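Local coordinates for uncharacterized protein (Bacteroides ovatus CL02T12C04, PDB 6PTM), which probably acts as an exo-carrageenase of glycoside hydrolase family 42, releasing sugars from the chain ends of carrageenan, at residues D174-P179 against Q505-C510; N423-C428 against M466-G471. One frame throughout, in Å; residues are numbered along the deposited sequence.

Contact 1 (D174-P179 against Q505-C510); sequences DWTWKP and QTWYWC
With CG anti to the backbone N (chi1 -167°), Trp509 brings its six-membered edge to the five-membered face of Trp175, whose CG lies beside its own N (chi1 -58°). The pair is edge-to-face, with centroids 5.1 Å apart and planes at 67°. Thr506 CB and a water lie over the opposite face of Trp175. Lys178 CG sits over the five-membered face of Trp509, 3.7 Å from its centroid. Beyond it, Lys178 NZ forms a salt bridge within 174-179 with Asp174 OD2, 2.8 Å away and met from above the carboxylate plane; this oxygen also accepts from Trp175 N. NZ also bonds to Gly189 O. The two indole N-H groups are bonded beyond the segments, Trp175 NE1 to His541 and Trp509 NE1 to Tyr84. A second cluster holds Trp177, Trp507 and Tyr508. Trp507 turns its edge to the face of Trp177, and Tyr508 CD1 touches Trp177 CZ3 at 3.6 Å. Three backbone bonds join the two segments: Thr506 N to Asp174 O at 2.8 Å, Thr176 N to Thr506 O at 2.9 Å, and Trp509 N to Thr176 O at 2.7 Å. The peptide between Trp507 and Tyr508 is cis, as in many clan GH-A glycosidases after the eighth strand. This parallel pairing of first and last barrel strands is the closure of a (beta/alpha)8 barrel.

Contact 2 (N423-C428 against M466-G471); sequences NDASSC and MFNTEG
Asn423 and Asn468 cross at about a right angle, their amide planes 70° apart. Asn423 OD1 and Asn468 ND2 come close but do not bond to each other; both are hydrogen-bonded to Tyr454 OH. Asn468 ND2 reaches Ala425 O at 3.2 Å, in the amide plane and on a carbonyl lone pair. Each amide oxygen also closes an Asx turn: Asn423 OD1 takes Ala425 N and Asn468 OD1 takes Glu470 N, both at 3.2 Å. Without the Asn468 amide, as with an alanine here, Ala425 O would probably lose this donor and Glu470 N its acceptor, and the turn would be free to shift. These turns lie toward the C-terminal side of the sixth and seventh strands of the (beta/alpha)8 barrel, where clan GH-A enzymes carry their active sites. Thr469 N to Asn423 O, 3.1 Å, and a weak bond from Asn423 N to Phe467 O make the one parallel bridge between Asn423 and Asn468. Met466 crosses Asn423 at about a right angle, its CG 3.6 Å from Asn423 ND2. Asp424 and Glu470 lie side by side, their carboxylates turned 78° apart, with Asp424 OD2 4.2 Å from Glu470 OE1. Lys394 forms a salt bridge with Glu470 OE1, and His472 bonds to OE2.

How the contacts relate
From the N terminus, the chain enters the barrel on strand 168-175, which leads into 174-179. Strands 192-197 to 391-394 follow before 423-428 leaves strand 421-423. Helix 448-460 leads to 466-471, and contact 2 closes this short loop. Strand 503-506 then brings 505-510 back to 174-179, so contact 1 closes a much longer loop that holds all of contact 2; the two do not cross. Contact 1 joins the first and eighth barrel strands, contact 2 the sixth and seventh. Strands 466-471 and 503-506 are neighbours and link the two contacts: Gly471 N lies 2.9 Å from Gln505 O, and Trp507 N 2.9 Å from Gly471 O, both probable hydrogen bonds.

Contact 1 (D174-P179 against Q505-C510)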
loop_
_atom_site.group_PDB
_atom_site.type_symbol
_atom_site.label_atom_id
_atom_site.label_comp_id
_atom_site.label_asym_id
_atom_site.label_seq_id
_atom_site.Cartn_x
_atom_site.Cartn_y
_atom_site.Cartn_z
ATOM N N ASP A 174 -5.941 10.186 -7.745
ATOM C CA ASP A 174 -5.821 11.658 -7.596
ATOM C C ASP A 174 -4.439 11.980 -6.982
ATOM O O ASP A 174 -3.585 11.104 -6.910
ATOM C CB ASP A 174 -6.998 12.228 -6.798
ATOM C CG ASP A 174 -7.315 13.682 -7.134
ATOM O OD1 ASP A 174 -8.494 14.055 -7.112
ATOM O OD2 ASP A 174 -6.369 14.448 -7.353
ATOM N N TRP A 175 -4.222 13.209 -6.566
ATOM C CA TRP A 175 -2.885 13.709 -6.182
ATOM C C TRP A 175 -2.991 14.526 -4.897
ATOM O O TRP A 175 -3.879 15.350 -4.819
ATOM C CB TRP A 175 -2.323 14.552 -7.321
ATOM C CG TRP A 175 -2.204 13.829 -8.624
ATOM C CD1 TRP A 175 -3.175 13.710 -9.573
ATOM C CD2 TRP A 175 -1.062 13.110 -9.118
ATOM N NE1 TRP A 175 -2.733 12.919 -10.597
ATOM C CE2 TRP A 175 -1.430 12.568 -10.374
ATOM C CE3 TRP A 175 0.227 12.853 -8.634
ATOM C CZ2 TRP A 175 -0.560 11.797 -11.145
ATOM C CZ3 TRP A 175 1.104 12.124 -9.422
ATOM C CH2 TRP A 175 0.698 11.566 -10.636
ATOM N N THR A 176 -2.093 14.299 -3.950
ATOM C CA THR A 176 -1.971 15.065 -2.693
ATOM C C THR A 176 -1.857 16.582 -2.998
ATOM O O THR A 176 -1.063 16.966 -3.878
ATOM C CB THR A 176 -0.798 14.506 -1.874
ATOM O OG1 THR A 176 -0.948 13.077 -1.827
ATOM C CG2 THR A 176 -0.768 15.108 -0.480
ATOM N N TRP A 177 -2.705 17.389 -2.348
ATOM C CA TRP A 177 -2.679 18.883 -2.329
ATOM C C TRP A 177 -3.015 19.483 -3.690
ATOM O O TRP A 177 -2.804 20.691 -3.820
ATOM C CB TRP A 177 -1.313 19.428 -1.879
ATOM C CG TRP A 177 -0.940 19.100 -0.470
ATOM C CD1 TRP A 177 -1.774 18.736 0.550
ATOM C CD2 TRP A 177 0.394 19.103 0.070
ATOM N NE1 TRP A 177 -1.041 18.512 1.690
ATOM C CE2 TRP A 177 0.289 18.734 1.428
ATOM C CE3 TRP A 177 1.657 19.406 -0.452
ATOM C CZ2 TRP A 177 1.404 18.631 2.258
ATOM C CZ3 TRP A 177 2.760 19.300 0.371
ATOM C CH2 TRP A 177 2.635 18.908 1.703
ATOM N N LYS A 178 -3.460 18.696 -4.675
ATOM C CA LYS A 178 -3.850 19.217 -6.013
ATOM C C LYS A 178 -4.941 20.267 -5.836
ATOM O O LYS A 178 -5.969 20.021 -5.198
ATOM C CB LYS A 178 -4.400 18.126 -6.934
ATOM C CG LYS A 178 -4.674 18.568 -8.372
ATOM C CD LYS A 178 -5.379 17.498 -9.156
ATOM C CE LYS A 178 -6.812 17.317 -8.675
ATOM N NZ LYS A 178 -7.446 16.147 -9.320
ATOM N N PRO A 179 -4.782 21.470 -6.423
ATOM C CA PRO A 179 -5.852 22.472 -6.343
ATOM C C PRO A 179 -7.145 21.902 -6.937
ATOM O O PRO A 179 -7.097 21.278 -7.990
ATOM C CB PRO A 179 -5.305 23.653 -7.153
ATOM C CG PRO A 179 -3.796 23.475 -7.036
ATOM C CD PRO A 179 -3.580 21.972 -7.110
ATOM N N GLN A 505 -4.334 8.358 -3.602
ATOM C CA GLN A 505 -3.995 9.798 -3.627
ATOM C C GLN A 505 -2.477 9.835 -3.743
ATOM O O GLN A 505 -1.838 9.538 -2.713
ATOM C CB GLN A 505 -4.494 10.529 -2.384
ATOM C CG GLN A 505 -4.283 12.028 -2.523
ATOM C CD GLN A 505 -4.787 12.817 -1.347
ATOM O OE1 GLN A 505 -4.638 12.423 -0.188
ATOM N NE2 GLN A 505 -5.399 13.937 -1.656
ATOM N N THR A 506 -1.922 10.122 -4.925
ATOM C CA THR A 506 -0.466 9.993 -5.180
ATOM C C THR A 506 0.286 11.220 -4.630
ATOM O O THR A 506 -0.193 12.356 -4.834
ATOM C CB THR A 506 -0.168 9.776 -6.662
ATOM O OG1 THR A 506 -0.875 8.609 -7.118
ATOM C CG2 THR A 506 1.325 9.689 -6.908
ATOM N N TRP A 507 1.416 10.994 -3.961
ATOM C CA TRP A 507 2.369 12.079 -3.571
ATOM C C TRP A 507 3.146 12.540 -4.811
ATOM O O TRP A 507 3.864 11.743 -5.406
ATOM C CB TRP A 507 3.328 11.573 -2.487
ATOM C CG TRP A 507 4.367 12.564 -2.048
ATOM C CD1 TRP A 507 5.638 12.682 -2.537
ATOM C CD2 TRP A 507 4.238 13.577 -1.024
ATOM N NE1 TRP A 507 6.304 13.684 -1.886
ATOM C CE2 TRP A 507 5.475 14.257 -0.961
ATOM C CE3 TRP A 507 3.208 13.991 -0.162
ATOM C CZ2 TRP A 507 5.723 15.276 -0.036
ATOM C CZ3 TRP A 507 3.455 14.998 0.755
ATOM C CH2 TRP A 507 4.691 15.638 0.803
ATOM N N TYR A 508 3.020 13.807 -5.243
ATOM C CA TYR A 508 2.099 14.839 -4.759
ATOM C C TYR A 508 2.008 15.979 -5.790
ATOM O O TYR A 508 2.899 16.147 -6.612
ATOM C CB TYR A 508 2.480 15.459 -3.405
ATOM C CG TYR A 508 3.771 16.251 -3.311
ATOM C CD1 TYR A 508 3.909 17.256 -2.358
ATOM C CD2 TYR A 508 4.881 15.954 -4.097
ATOM C CE1 TYR A 508 5.099 17.959 -2.204
ATOM C CE2 TYR A 508 6.068 16.655 -3.964
ATOM C CZ TYR A 508 6.188 17.651 -3.006
ATOM O OH TYR A 508 7.380 18.316 -2.871
ATOM N N TRP A 509 0.910 16.724 -5.761
ATOM C CA TRP A 509 0.670 17.836 -6.711
ATOM C C TRP A 509 0.843 19.146 -5.952
ATOM O O TRP A 509 -0.159 19.766 -5.547
ATOM C CB TRP A 509 -0.694 17.708 -7.366
ATOM C CG TRP A 509 -0.929 18.598 -8.553
ATOM C CD1 TRP A 509 -0.859 19.963 -8.626
ATOM C CD2 TRP A 509 -1.378 18.149 -9.845
ATOM N NE1 TRP A 509 -1.225 20.391 -9.880
ATOM C CE2 TRP A 509 -1.560 19.305 -10.644
ATOM C CE3 TRP A 509 -1.648 16.881 -10.390
ATOM C CZ2 TRP A 509 -1.996 19.221 -11.964
ATOM C CZ3 TRP A 509 -2.075 16.804 -11.697
ATOM C CH2 TRP A 509 -2.248 17.960 -12.466
ATOM N N CYS A 510 2.103 19.491 -5.726
ATOM C CA CYS A 510 2.503 20.675 -4.934
ATOM C C CYS A 510 2.453 21.936 -5.811
ATOM O O CYS A 510 2.464 23.019 -5.226
ATOM C CB CYS A 510 3.889 20.479 -4.337
ATOM S SG CYS A 510 4.200 21.616 -2.967
HETATM O O HOH W 1 -2.320 9.812 -8.965
#

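Contact 2 (N423-C428 against M466-G471)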
loop_
_atom_site.group_PDB
_atom_site.type_symbol
_atom_site.label_atom_id
_atom_site.label_comp_id
_atom_site.label_asym_id
_atom_site.label_seq_id
_atom_site.Cartn_x
_atom_site.Cartn_y
_atom_site.Cartn_z
ATOM N N ASN A 423 -3.054 2.507 3.795
ATOM C CA ASN A 423 -1.572 2.481 3.803
ATOM C C ASN A 423 -1.054 3.663 2.981
ATOM O O ASN A 423 -1.839 4.299 2.318
ATOM C CB ASN A 423 -1.002 1.188 3.222
ATOM C CG ASN A 423 -1.476 0.911 1.813
ATOM O OD1 ASN A 423 -0.902 1.426 0.852
ATOM N ND2 ASN A 423 -2.513 0.128 1.654
ATOM N N ASP A 424 0.258 3.873 2.997
ATOM C CA ASP A 424 0.972 4.786 2.056
ATOM C C ASP A 424 2.202 4.024 1.565
ATOM O O ASP A 424 3.330 4.480 1.768
ATOM C CB ASP A 424 1.187 6.169 2.664
ATOM C CG ASP A 424 2.264 6.267 3.719
ATOM O OD1 ASP A 424 2.481 5.283 4.430
ATOM O OD2 ASP A 424 2.869 7.349 3.822
ATOM N N ALA A 425 1.947 2.870 0.962
ATOM C CA ALA A 425 2.984 1.993 0.372
ATOM C C ALA A 425 3.889 2.836 -0.501
ATOM O O ALA A 425 3.342 3.668 -1.278
ATOM C CB ALA A 425 2.396 0.862 -0.430
ATOM N N SER A 426 5.202 2.618 -0.327
ATOM C CA SER A 426 6.321 3.122 -1.161
ATOM C C SER A 426 6.851 1.987 -2.037
ATOM O O SER A 426 6.802 0.806 -1.605
ATOM C CB SER A 426 7.482 3.640 -0.344
ATOM O OG SER A 426 7.095 4.732 0.459
ATOM N N SER A 427 7.408 2.358 -3.188
ATOM C CA SER A 427 8.217 1.467 -4.051
ATOM C C SER A 427 9.492 2.225 -4.471
ATOM O O SER A 427 10.399 2.386 -3.659
ATOM C CB SER A 427 7.386 0.964 -5.216
ATOM O OG SER A 427 6.858 2.048 -5.980
ATOM N N CYS A 428 9.545 2.705 -5.699
ATOM C CA CYS A 428 10.633 3.575 -6.206
ATOM C C CYS A 428 11.956 2.797 -6.342
ATOM O O CYS A 428 12.047 1.598 -5.932
ATOM C CB CYS A 428 10.781 4.825 -5.343
ATOM S SG CYS A 428 9.392 5.972 -5.550
ATOM N N MET A 466 -8.972 -1.117 -0.899
ATOM C CA MET A 466 -7.656 -0.668 -0.430
ATOM C C MET A 466 -7.381 0.751 -0.946
ATOM O O MET A 466 -7.394 0.990 -2.171
ATOM C CB MET A 466 -6.554 -1.634 -0.861
ATOM C CG MET A 466 -5.198 -1.200 -0.315
ATOM S SD MET A 466 -3.825 -2.103 -1.100
ATOM C CE MET A 466 -4.101 -3.722 -0.379
ATOM N N PHE A 467 -7.058 1.655 -0.022
ATOM C CA PHE A 467 -6.880 3.098 -0.299
ATOM C C PHE A 467 -5.488 3.521 0.154
ATOM O O PHE A 467 -5.251 3.573 1.356
ATOM C CB PHE A 467 -7.973 3.909 0.398
ATOM C CG PHE A 467 -8.017 5.368 0.017
ATOM C CD1 PHE A 467 -7.310 5.876 -1.062
ATOM C CD2 PHE A 467 -8.794 6.242 0.755
ATOM C CE1 PHE A 467 -7.381 7.222 -1.389
ATOM C CE2 PHE A 467 -8.888 7.577 0.407
ATOM C CZ PHE A 467 -8.156 8.072 -0.643
ATOM N N ASN A 468 -4.583 3.705 -0.802
ATOM C CA ASN A 468 -3.243 4.289 -0.567
ATOM C C ASN A 468 -3.390 5.810 -0.550
ATOM O O ASN A 468 -3.583 6.384 -1.613
ATOM C CB ASN A 468 -2.221 3.802 -1.592
ATOM C CG ASN A 468 -0.822 4.228 -1.229
ATOM O OD1 ASN A 468 -0.629 5.288 -0.605
ATOM N ND2 ASN A 468 0.154 3.444 -1.682
ATOM N N THR A 469 -3.365 6.408 0.642
ATOM C CA THR A 469 -3.762 7.817 0.912
ATOM C C THR A 469 -2.559 8.737 0.737
ATOM O O THR A 469 -2.738 9.950 0.805
ATOM C CB THR A 469 -4.378 7.966 2.304
ATOM O OG1 THR A 469 -3.606 7.238 3.274
ATOM C CG2 THR A 469 -5.813 7.485 2.276
ATOM N N GLU A 470 -1.380 8.175 0.522
ATOM C CA GLU A 470 -0.205 8.988 0.145
ATOM C C GLU A 470 0.738 8.109 -0.658
ATOM O O GLU A 470 1.716 7.611 -0.078
ATOM C CB GLU A 470 0.446 9.569 1.395
ATOM C CG GLU A 470 1.498 10.615 1.086
ATOM C CD GLU A 470 2.241 11.100 2.321
ATOM O OE1 GLU A 470 1.574 11.291 3.365
ATOM O OE2 GLU A 470 3.486 11.195 2.255
ATOM N N GLY A 471 0.439 7.928 -1.940
ATOM C CA GLY A 471 1.142 6.958 -2.794
ATOM C C GLY A 471 2.590 7.375 -2.999
ATOM O O GLY A 471 2.831 8.529 -3.473
#